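Local coordinates for protein PTS system, IIA component (Streptococcus pneumoniae serotype 4, PDB 5T3U) that probably carries phosphoryl groups as the cytoplasmic IIA component of a mannose-family phosphotransferase system linked to fucose utilization, at residues E33-M45 with Y56-N68. Numbering follows the deposited sequence.
Sequences ETTNDRVRTLGLM and YFKNQVDELLDSN
Strand 39-44 and helix segment 56-65 run antiparallel, at 174°, with their axes 9.6 Å apart at closest approach. By CA position, Asp37 lies nearest Leu64, Arg40 nearest Gln60 and Leu42 nearest Phe57. Arg40 buries more surface here than any other residue. It runs straight out through CD (chi2 -175°) across the helix surface. Arg40 NH1 donates to Glu63 OE2 at 2.9 Å, a nearly straight hydrogen bond within a salt bridge, meeting the carboxylate from above its plane. Arg40 NH1 also donates to Gln60 OE1 at 3.0 Å, and Arg40 NE to Asn36 O at 2.9 Å. All three acceptors lie near the guanidinium plane, which fixes its rotation. A water also links Arg40 NH2 with Glu63 OE2. A turn at chi2 (-75°) folds the Gln60 amide beside Arg40 CD, and Gln60 NE2 bonds weakly to Thr41 O. Leu64 CD2 packs against the backbone of Asn36 to Arg38, 3.6 Å from Asn36 O. Leu42 CD2 lies 3.4 Å from Phe57 CA. Arg38 starts out away from the helix, but its bent chain returns beside Asn68; NH1 pairs with Asp115. The contact belongs to a beta-alpha-beta crossover from strand 39-44 through helix 50-65 to strand 68-75, with strand 7-16 between the two strands. Phe57 and Leu64 reach strand 68-75.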
loop_
_atom_site.group_PDB
_atom_site.type_symbol
_atom_site.label_atom_id
_atom_site.label_comp_id
_atom_site.label_asym_id
_atom_site.label_seq_id
_atom_site.Cartn_x
_atom_site.Cartn_y
_atom_site.Cartn_z
ATOM N N GLU A 33 -8.213 4.812 15.956
ATOM C CA GLU A 33 -8.544 3.389 15.998
ATOM C C GLU A 33 -9.935 3.131 15.383
ATOM O O GLU A 33 -10.857 3.890 15.615
ATOM C CB GLU A 33 -8.499 2.908 17.465
ATOM C CG GLU A 33 -8.167 1.410 17.621
ATOM C CD GLU A 33 -8.985 0.713 18.723
ATOM O OE1 GLU A 33 -10.117 1.176 19.017
ATOM O OE2 GLU A 33 -8.520 -0.323 19.263
ATOM N N THR A 34 -10.078 2.093 14.566
ATOM C CA THR A 34 -11.395 1.764 14.004
ATOM C C THR A 34 -11.972 0.553 14.750
ATOM O O THR A 34 -11.256 -0.124 15.487
ATOM C CB THR A 34 -11.337 1.436 12.475
ATOM O OG1 THR A 34 -10.415 0.372 12.249
ATOM C CG2 THR A 34 -10.906 2.642 11.655
ATOM N N THR A 35 -13.254 0.263 14.525
ATOM C CA THR A 35 -13.874 -0.953 15.065
ATOM C C THR A 35 -14.379 -1.897 13.960
ATOM O O THR A 35 -14.601 -1.495 12.809
ATOM C CB THR A 35 -15.046 -0.634 16.016
ATOM O OG1 THR A 35 -16.049 0.079 15.288
ATOM C CG2 THR A 35 -14.581 0.253 17.227
ATOM N N ASN A 36 -14.581 -3.140 14.368
ATOM C CA ASN A 36 -14.959 -4.289 13.557
ATOM C C ASN A 36 -16.288 -4.200 12.795
ATOM O O ASN A 36 -16.478 -4.874 11.803
ATOM C CB ASN A 36 -15.071 -5.482 14.524
ATOM C CG ASN A 36 -14.566 -6.742 13.933
ATOM O OD1 ASN A 36 -13.667 -6.729 13.083
ATOM N ND2 ASN A 36 -15.119 -7.875 14.392
ATOM N N ASP A 37 -17.220 -3.400 13.276
ATOM C CA ASP A 37 -18.462 -3.203 12.551
ATOM C C ASP A 37 -18.304 -2.191 11.410
ATOM O O ASP A 37 -19.260 -1.967 10.678
ATOM C CB ASP A 37 -19.586 -2.742 13.499
ATOM C CG ASP A 37 -19.226 -1.474 14.244
ATOM O OD1 ASP A 37 -18.020 -1.237 14.457
ATOM O OD2 ASP A 37 -20.142 -0.713 14.638
ATOM N N ARG A 38 -17.136 -1.545 11.286
ATOM C CA ARG A 38 -16.911 -0.563 10.193
ATOM C C ARG A 38 -15.755 -0.933 9.268
ATOM O O ARG A 38 -15.797 -0.659 8.081
ATOM C CB ARG A 38 -16.628 0.848 10.733
ATOM C CG ARG A 38 -17.619 1.387 11.708
ATOM C CD ARG A 38 -19.034 1.456 11.137
ATOM N NE ARG A 38 -19.147 2.187 9.864
ATOM C CZ ARG A 38 -19.266 3.510 9.743
ATOM N NH1 ARG A 38 -19.252 4.295 10.813
ATOM N NH2 ARG A 38 -19.386 4.065 8.535
ATOM N N VAL A 39 -14.701 -1.516 9.824
ATOM C CA VAL A 39 -13.479 -1.822 9.077
ATOM C C VAL A 39 -12.903 -3.141 9.498
ATOM O O VAL A 39 -12.816 -3.455 10.705
ATOM C CB VAL A 39 -12.371 -0.717 9.258
ATOM C CG1 VAL A 39 -11.141 -1.037 8.384
ATOM C CG2 VAL A 39 -12.923 0.669 8.909
ATOM N N ARG A 40 -12.528 -3.929 8.494
ATOM C CA ARG A 40 -11.898 -5.236 8.730
ATOM C C ARG A 40 -10.752 -5.477 7.772
ATOM O O ARG A 40 -10.707 -4.893 6.689
ATOM C CB ARG A 40 -12.938 -6.363 8.571
ATOM C CG ARG A 40 -13.943 -6.378 9.734
ATOM C CD ARG A 40 -14.876 -7.588 9.619
ATOM N NE ARG A 40 -16.068 -7.361 10.432
ATOM C CZ ARG A 40 -16.976 -8.295 10.710
ATOM N NH1 ARG A 40 -16.823 -9.538 10.255
ATOM N NH2 ARG A 40 -18.019 -7.979 11.472
ATOM N N THR A 41 -9.848 -6.371 8.149
ATOM C CA THR A 41 -8.834 -6.808 7.207
ATOM C C THR A 41 -8.834 -8.320 7.043
ATOM O O THR A 41 -9.280 -9.048 7.929
ATOM C CB THR A 41 -7.415 -6.359 7.640
ATOM O OG1 THR A 41 -7.014 -7.086 8.804
ATOM C CG2 THR A 41 -7.407 -4.873 7.929
ATOM N N LEU A 42 -8.295 -8.791 5.926
ATOM C CA LEU A 42 -8.102 -10.229 5.745
ATOM C C LEU A 42 -6.842 -10.460 4.934
ATOM O O LEU A 42 -6.679 -9.868 3.875
ATOM C CB LEU A 42 -9.313 -10.823 5.011
ATOM C CG LEU A 42 -9.436 -12.344 4.930
ATOM C CD1 LEU A 42 -9.504 -12.946 6.358
ATOM C CD2 LEU A 42 -10.723 -12.697 4.125
ATOM N N GLY A 43 -5.963 -11.336 5.424
ATOM C CA GLY A 43 -4.769 -11.713 4.689
ATOM C C GLY A 43 -4.786 -13.180 4.296
ATOM O O GLY A 43 -5.104 -14.028 5.111
ATOM N N LEU A 44 -4.443 -13.466 3.043
ATOM C CA LEU A 44 -4.259 -14.819 2.580
ATOM C C LEU A 44 -2.801 -15.199 2.842
ATOM O O LEU A 44 -1.897 -14.753 2.149
ATOM C CB LEU A 44 -4.626 -14.942 1.092
ATOM C CG LEU A 44 -4.293 -16.278 0.396
ATOM C CD1 LEU A 44 -4.891 -17.453 1.155
ATOM C CD2 LEU A 44 -4.748 -16.259 -1.054
ATOM N N MET A 45 -2.591 -16.009 3.872
ATOM C CA MET A 45 -1.266 -16.290 4.387
ATOM C C MET A 45 -0.572 -17.414 3.612
ATOM O O MET A 45 -1.246 -18.210 2.931
ATOM C CB MET A 45 -1.346 -16.581 5.890
ATOM C CG MET A 45 -1.999 -15.438 6.689
ATOM S SD MET A 45 -1.150 -13.843 6.443
ATOM C CE MET A 45 0.348 -14.116 7.391
ATOM N N TYR A 56 -14.109 -17.188 4.417
ATOM C CA TYR A 56 -13.732 -16.146 5.368
ATOM C C TYR A 56 -13.996 -14.795 4.773
ATOM O O TYR A 56 -14.579 -13.928 5.431
ATOM C CB TYR A 56 -12.238 -16.181 5.684
ATOM C CG TYR A 56 -11.758 -17.302 6.549
ATOM C CD1 TYR A 56 -12.574 -17.877 7.536
ATOM C CD2 TYR A 56 -10.445 -17.773 6.409
ATOM C CE1 TYR A 56 -12.081 -18.935 8.355
ATOM C CE2 TYR A 56 -9.952 -18.796 7.202
ATOM C CZ TYR A 56 -10.764 -19.375 8.169
ATOM O OH TYR A 56 -10.223 -20.386 8.934
ATOM N N PHE A 57 -13.541 -14.630 3.527
ATOM C CA PHE A 57 -13.774 -13.426 2.734
ATOM C C PHE A 57 -15.259 -13.084 2.587
ATOM O O PHE A 57 -15.680 -11.957 2.855
ATOM C CB PHE A 57 -13.113 -13.524 1.338
ATOM C CG PHE A 57 -13.207 -12.244 0.560
ATOM C CD1 PHE A 57 -12.178 -11.320 0.593
ATOM C CD2 PHE A 57 -14.352 -11.933 -0.152
ATOM C CE1 PHE A 57 -12.290 -10.095 -0.090
ATOM C CE2 PHE A 57 -14.474 -10.729 -0.830
ATOM C CZ PHE A 57 -13.426 -9.804 -0.788
ATOM N N LYS A 58 -16.042 -14.065 2.124
ATOM C CA LYS A 58 -17.473 -13.894 1.950
ATOM C C LYS A 58 -18.105 -13.454 3.259
ATOM O O LYS A 58 -18.872 -12.505 3.285
ATOM C CB LYS A 58 -18.120 -15.188 1.420
ATOM C CG LYS A 58 -19.662 -15.134 1.274
ATOM C CD LYS A 58 -20.231 -16.540 0.926
ATOM C CE LYS A 58 -21.722 -16.492 0.520
ATOM N NZ LYS A 58 -22.568 -15.839 1.589
ATOM N N ASN A 59 -17.767 -14.143 4.340
ATOM C CA ASN A 59 -18.262 -13.817 5.680
ATOM C C ASN A 59 -17.920 -12.414 6.161
ATOM O O ASN A 59 -18.758 -11.756 6.773
ATOM C CB ASN A 59 -17.755 -14.865 6.704
ATOM C CG ASN A 59 -18.532 -16.181 6.640
ATOM O OD1 ASN A 59 -19.585 -16.277 5.994
ATOM N ND2 ASN A 59 -18.017 -17.205 7.320
ATOM N N GLN A 60 -16.697 -11.943 5.897
ATOM C CA GLN A 60 -16.316 -10.548 6.246
ATOM C C GLN A 60 -17.185 -9.520 5.523
ATOM O O GLN A 60 -17.625 -8.534 6.143
ATOM C CB GLN A 60 -14.829 -10.247 5.944
ATOM C CG GLN A 60 -13.824 -11.117 6.670
ATOM C CD GLN A 60 -13.676 -10.742 8.120
ATOM O OE1 GLN A 60 -14.587 -10.964 8.927
ATOM N NE2 GLN A 60 -12.501 -10.167 8.478
ATOM N N VAL A 61 -17.437 -9.725 4.228
ATOM C CA VAL A 61 -18.252 -8.751 3.481
ATOM C C VAL A 61 -19.722 -8.782 3.956
ATOM O O VAL A 61 -20.319 -7.726 4.206
ATOM C CB VAL A 61 -18.182 -8.916 1.951
ATOM C CG1 VAL A 61 -19.164 -7.957 1.259
ATOM C CG2 VAL A 61 -16.771 -8.666 1.408
ATOM N N ASP A 62 -20.285 -9.991 4.093
ATOM C CA ASP A 62 -21.666 -10.176 4.567
ATOM C C ASP A 62 -21.884 -9.521 5.923
ATOM O O ASP A 62 -22.852 -8.785 6.122
ATOM C CB ASP A 62 -22.003 -11.674 4.683
ATOM C CG ASP A 62 -22.129 -12.363 3.337
ATOM O OD1 ASP A 62 -22.292 -11.676 2.303
ATOM O OD2 ASP A 62 -22.097 -13.616 3.307
ATOM N N GLU A 63 -20.979 -9.775 6.855
ATOM C CA GLU A 63 -21.106 -9.198 8.190
ATOM C C GLU A 63 -20.973 -7.680 8.242
ATOM O O GLU A 63 -21.624 -7.011 9.042
ATOM C CB GLU A 63 -20.156 -9.884 9.165
ATOM C CG GLU A 63 -20.656 -11.277 9.517
ATOM C CD GLU A 63 -19.590 -12.161 10.131
ATOM O OE1 GLU A 63 -19.613 -13.374 9.821
ATOM O OE2 GLU A 63 -18.739 -11.657 10.907
ATOM N N LEU A 64 -20.168 -7.126 7.346
ATOM C CA LEU A 64 -20.034 -5.689 7.254
ATOM C C LEU A 64 -21.334 -5.123 6.699
ATOM O O LEU A 64 -21.763 -4.052 7.114
ATOM C CB LEU A 64 -18.785 -5.298 6.433
ATOM C CG LEU A 64 -17.449 -5.325 7.219
ATOM C CD1 LEU A 64 -16.218 -5.128 6.305
ATOM C CD2 LEU A 64 -17.420 -4.289 8.375
ATOM N N LEU A 65 -21.978 -5.845 5.785
ATOM C CA LEU A 65 -23.286 -5.405 5.259
ATOM C C LEU A 65 -24.444 -5.432 6.275
ATOM O O LEU A 65 -25.487 -4.757 6.058
ATOM C CB LEU A 65 -23.669 -6.122 3.947
ATOM C CG LEU A 65 -22.876 -5.791 2.670
ATOM C CD1 LEU A 65 -23.036 -6.917 1.623
ATOM C CD2 LEU A 65 -23.245 -4.421 2.081
ATOM N N ASP A 66 -24.268 -6.155 7.380
ATOM C CA ASP A 66 -25.278 -6.128 8.437
ATOM C C ASP A 66 -25.304 -4.784 9.136
ATOM O O ASP A 66 -26.317 -4.441 9.737
ATOM C CB ASP A 66 -25.052 -7.204 9.501
ATOM C CG ASP A 66 -25.218 -8.599 8.974
ATOM O OD1 ASP A 66 -26.058 -8.821 8.074
ATOM O OD2 ASP A 66 -24.489 -9.497 9.476
ATOM N N SER A 67 -24.178 -4.047 9.065
ATOM C CA SER A 67 -23.960 -2.797 9.816
ATOM C C SER A 67 -23.724 -1.583 8.955
ATOM O O SER A 67 -23.558 -0.480 9.481
ATOM C CB SER A 67 -22.696 -2.914 10.679
ATOM O OG SER A 67 -22.884 -3.837 11.718
ATOM N N ASN A 68 -23.645 -1.777 7.648
ATOM C CA ASN A 68 -23.326 -0.674 6.756
ATOM C C ASN A 68 -24.179 -0.848 5.538
ATOM O O ASN A 68 -24.425 -1.975 5.155
ATOM C CB ASN A 68 -21.833 -0.729 6.332
ATOM C CG ASN A 68 -20.890 -0.610 7.488
ATOM O OD1 ASN A 68 -20.435 -1.616 8.037
ATOM N ND2 ASN A 68 -20.598 0.609 7.886
HETATM O O HOH W 1 -12.026 -9.063 11.533
HETATM O O HOH W 2 -19.869 -9.562 12.821
#